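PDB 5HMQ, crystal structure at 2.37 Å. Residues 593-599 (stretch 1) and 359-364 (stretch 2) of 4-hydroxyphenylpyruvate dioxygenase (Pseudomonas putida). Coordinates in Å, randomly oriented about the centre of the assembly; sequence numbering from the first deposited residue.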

ATOM      1  N   PRO C 593     -12.126  12.628  20.365  1.00 54.78           N
ATOM      2  CA  PRO C 593     -11.532  13.119  19.117  1.00 53.36           C
ATOM      3  C   PRO C 593     -12.209  14.400  18.653  1.00 52.10           C
ATOM      4  O   PRO C 593     -13.430  14.546  18.742  1.00 52.47           O
ATOM      5  CB  PRO C 593     -11.769  11.967  18.132  1.00 52.62           C
ATOM      6  CG  PRO C 593     -11.933  10.763  18.991  1.00 51.13           C
ATOM      7  CD  PRO C 593     -12.614  11.245  20.233  1.00 54.20           C
ATOM      8  N   PHE C 594     -11.400  15.338  18.165  1.00 50.05           N
ATOM      9  CA  PHE C 594     -11.927  16.552  17.552  1.00 51.92           C
ATOM     10  C   PHE C 594     -12.454  16.207  16.166  1.00 54.53           C
ATOM     11  O   PHE C 594     -11.672  16.002  15.230  1.00 52.83           O
ATOM     12  CB  PHE C 594     -10.856  17.638  17.478  1.00 52.61           C
ATOM     13  CG  PHE C 594     -11.279  18.850  16.690  1.00 53.46           C
ATOM     14  CD1 PHE C 594     -12.081  19.822  17.266  1.00 54.53           C
ATOM     15  CD2 PHE C 594     -10.870  19.018  15.376  1.00 50.28           C
ATOM     16  CE1 PHE C 594     -12.470  20.936  16.543  1.00 54.26           C
ATOM     17  CE2 PHE C 594     -11.254  20.128  14.651  1.00 50.51           C
ATOM     18  CZ  PHE C 594     -12.056  21.088  15.234  1.00 52.88           C
ATOM     19  N   GLU C 595     -13.779  16.154  16.038  1.00 57.96           N
ATOM     20  CA  GLU C 595     -14.459  15.866  14.776  1.00 55.00           C
ATOM     21  C   GLU C 595     -13.864  14.643  14.081  1.00 55.32           C
ATOM     22  O   GLU C 595     -13.499  14.676  12.903  1.00 56.05           O
ATOM     23  CB  GLU C 595     -14.443  17.094  13.865  1.00 55.57           C
ATOM     24  CG  GLU C 595     -15.164  18.282  14.479  1.00 56.37           C
ATOM     25  CD  GLU C 595     -15.348  19.429  13.513  1.00 58.92           C
ATOM     26  OE1 GLU C 595     -15.103  19.239  12.302  1.00 60.50           O
ATOM     27  OE2 GLU C 595     -15.736  20.524  13.968  1.00 60.10           O
ATOM     28  N   GLU C 596     -13.756  13.554  14.845  1.00 57.27           N
ATOM     29  CA  GLU C 596     -13.407  12.225  14.341  1.00 56.89           C
ATOM     30  C   GLU C 596     -11.995  12.163  13.760  1.00 58.01           C
ATOM     31  O   GLU C 596     -11.717  11.348  12.877  1.00 56.10           O
ATOM     32  CB  GLU C 596     -14.432  11.741  13.307  1.00 59.39           C
ATOM     33  CG  GLU C 596     -15.886  11.872  13.752  1.00 62.84           C
ATOM     34  CD  GLU C 596     -16.303  10.822  14.776  1.00 70.35           C
ATOM     35  OE1 GLU C 596     -15.438  10.058  15.246  1.00 73.16           O
ATOM     36  OE2 GLU C 596     -17.504  10.765  15.106  1.00 73.06           O
ATOM     37  N   ARG C 597     -11.086  13.002  14.255  1.00 55.88           N
ATOM     38  CA  ARG C 597      -9.686  12.921  13.853  1.00 51.80           C
ATOM     39  C   ARG C 597      -8.789  12.791  15.075  1.00 50.54           C
ATOM     40  O   ARG C 597      -8.830  11.782  15.787  1.00 51.79           O
ATOM     41  CB  ARG C 597      -9.273  14.149  13.041  1.00 50.40           C
ATOM     42  CG  ARG C 597     -10.390  14.769  12.243  1.00 52.12           C
ATOM     43  CD  ARG C 597     -10.131  14.683  10.758  1.00 56.00           C
ATOM     44  NE  ARG C 597     -11.279  15.173  10.002  1.00 58.74           N
ATOM     45  CZ  ARG C 597     -11.372  15.144   8.677  1.00 57.15           C
ATOM     46  NH1 ARG C 597     -10.381  14.647   7.952  1.00 57.48           N
ATOM     47  NH2 ARG C 597     -12.459  15.613   8.078  1.00 58.15           N
ATOM     48  N   PHE C 598      -7.980  13.815  15.322  1.00 46.00           N
ATOM     49  CA  PHE C 598      -7.064  13.810  16.450  1.00 48.25           C
ATOM     50  C   PHE C 598      -7.786  14.166  17.742  1.00 49.61           C
ATOM     51  O   PHE C 598      -8.788  14.888  17.746  1.00 48.94           O
ATOM     52  CB  PHE C 598      -5.923  14.798  16.206  1.00 47.45           C
ATOM     53  CG  PHE C 598      -6.382  16.148  15.721  1.00 48.10           C
ATOM     54  CD1 PHE C 598      -6.776  17.130  16.616  1.00 49.26           C
ATOM     55  CD2 PHE C 598      -6.417  16.433  14.365  1.00 49.62           C
ATOM     56  CE1 PHE C 598      -7.198  18.369  16.168  1.00 51.12           C
ATOM     57  CE2 PHE C 598      -6.838  17.669  13.910  1.00 48.21           C
ATOM     58  CZ  PHE C 598      -7.229  18.638  14.813  1.00 51.60           C
ATOM     59  N   PHE C 599      -7.265  13.644  18.846  1.00 49.72           N
ATOM     60  CA  PHE C 599      -7.694  14.028  20.181  1.00 50.21           C
ATOM     61  C   PHE C 599      -6.498  14.597  20.931  1.00 50.01           C
ATOM     62  O   PHE C 599      -5.372  14.609  20.431  1.00 49.50           O
ATOM     63  CB  PHE C 599      -8.310  12.840  20.941  1.00 49.91           C
ATOM     64  CG  PHE C 599      -7.398  11.650  21.072  1.00 51.40           C
ATOM     65  CD1 PHE C 599      -7.336  10.690  20.073  1.00 52.28           C
ATOM     66  CD2 PHE C 599      -6.633  11.469  22.215  1.00 50.77           C
ATOM     67  CE1 PHE C 599      -6.508   9.588  20.196  1.00 51.31           C
ATOM     68  CE2 PHE C 599      -5.807  10.366  22.347  1.00 49.17           C
ATOM     69  CZ  PHE C 599      -5.743   9.426  21.336  1.00 52.22           C
TER
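Stretch 2, residues 359-364: AHGPSL

A residue can matter to a contact through the side chain it lacks, and Gly361 is a clear case. It is the first residue to leave helical geometry after a helix that enters stretch 2 from earlier in the chain and includes Ala359 and His360, and its phi/psi of 86/-165° would jam a beta carbon against the carbonyl oxygen of His360. An ideal CB would also lie 2.6 Å from Arg597 NH2, so the same bare position leaves room for the guanidinium.

That group, reaching from a loop whose turn is closed by backbone hydrogen bonds from Phe594 N to Phe598 O (2.7 Å) and from Arg597 N to Phe594 O (3.2 Å), presents one face to the chain: Gly361 CA lies 4.0 Å from Arg597 NH1, and Pro362 CD 3.6 Å from Arg597 NH2. His360 O approaches Arg597 NH1 obliquely, at 2.7 Å.

Beyond the glycine the chain extends through Pro362 into a strand beginning at Ser363, whose OG donates a hydrogen bond back to Gly361 O (2.9 Å). Pro362, the most covered residue, meets the edge of the Phe594 ring, CB to CE2, at 4.2 Å, while its O lies 3.7 Å from Phe598 CE2, again at the ring edge. Ser363 CA follows at 4.2 Å from Phe598 CE2. The backbones stay well apart, 8.0 Å between Arg597 CA and Ser363 CA, so side chains from stretch 1 bridge the gap.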

ATOM      1  N   ALA C 359      -7.678  18.735   0.885  1.00 44.69           N
ATOM      2  CA  ALA C 359      -7.208  17.380   0.624  1.00 42.63           C
ATOM      3  C   ALA C 359      -7.386  16.449   1.820  1.00 47.33           C
ATOM      4  O   ALA C 359      -7.489  15.232   1.634  1.00 49.14           O
ATOM      5  CB  ALA C 359      -5.739  17.407   0.200  1.00 43.05           C
ATOM      6  N   HIS C 360      -7.361  16.979   3.049  1.00 48.68           N
ATOM      7  CA  HIS C 360      -7.378  16.141   4.242  1.00 48.91           C
ATOM      8  C   HIS C 360      -8.433  16.516   5.276  1.00 51.36           C
ATOM      9  O   HIS C 360      -8.701  15.705   6.171  1.00 51.80           O
ATOM     10  CB  HIS C 360      -6.009  16.162   4.941  1.00 47.96           C
ATOM     11  CG  HIS C 360      -4.880  15.663   4.094  1.00 49.66           C
ATOM     12  ND1 HIS C 360      -4.025  16.510   3.422  1.00 47.68           N
ATOM     13  CD2 HIS C 360      -4.458  14.406   3.820  1.00 49.81           C
ATOM     14  CE1 HIS C 360      -3.126  15.796   2.769  1.00 49.20           C
ATOM     15  NE2 HIS C 360      -3.366  14.517   2.994  1.00 50.35           N
ATOM     16  N   GLY C 361      -9.048  17.692   5.182  1.00 49.35           N
ATOM     17  CA  GLY C 361      -9.907  18.189   6.232  1.00 46.90           C
ATOM     18  C   GLY C 361      -9.094  18.915   7.286  1.00 48.57           C
ATOM     19  O   GLY C 361      -7.932  19.267   7.063  1.00 48.08           O
ATOM     20  N   PRO C 362      -9.685  19.155   8.457  1.00 48.04           N
ATOM     21  CA  PRO C 362      -8.923  19.770   9.555  1.00 45.86           C
ATOM     22  C   PRO C 362      -7.791  18.853   9.988  1.00 45.17           C
ATOM     23  O   PRO C 362      -8.013  17.705  10.375  1.00 48.82           O
ATOM     24  CB  PRO C 362      -9.971  19.958  10.658  1.00 48.06           C
ATOM     25  CG  PRO C 362     -11.052  18.988  10.335  1.00 47.51           C
ATOM     26  CD  PRO C 362     -11.069  18.834   8.845  1.00 45.80           C
ATOM     27  N   SER C 363      -6.569  19.369   9.921  1.00 42.45           N
ATOM     28  CA  SER C 363      -5.398  18.514  10.044  1.00 46.47           C
ATOM     29  C   SER C 363      -4.175  19.363  10.351  1.00 44.78           C
ATOM     30  O   SER C 363      -4.185  20.588  10.204  1.00 45.30           O
ATOM     31  CB  SER C 363      -5.179  17.707   8.761  1.00 45.66           C
ATOM     32  OG  SER C 363      -5.153  18.571   7.637  1.00 45.92           O
ATOM     33  N   LEU C 364      -3.111  18.687  10.776  1.00 41.41           N
ATOM     34  CA  LEU C 364      -1.820  19.335  10.975  1.00 44.75           C
ATOM     35  C   LEU C 364      -1.091  19.377   9.640  1.00 45.24           C
ATOM     36  O   LEU C 364      -0.675  18.338   9.116  1.00 45.98           O
ATOM     37  CB  LEU C 364      -0.996  18.592  12.021  1.00 41.94           C
ATOM     38  CG  LEU C 364       0.341  19.235  12.395  1.00 43.37           C
ATOM     39  CD1 LEU C 364       0.113  20.499  13.207  1.00 43.99           C
ATOM     40  CD2 LEU C 364       1.221  18.260  13.155  1.00 43.38           C
TER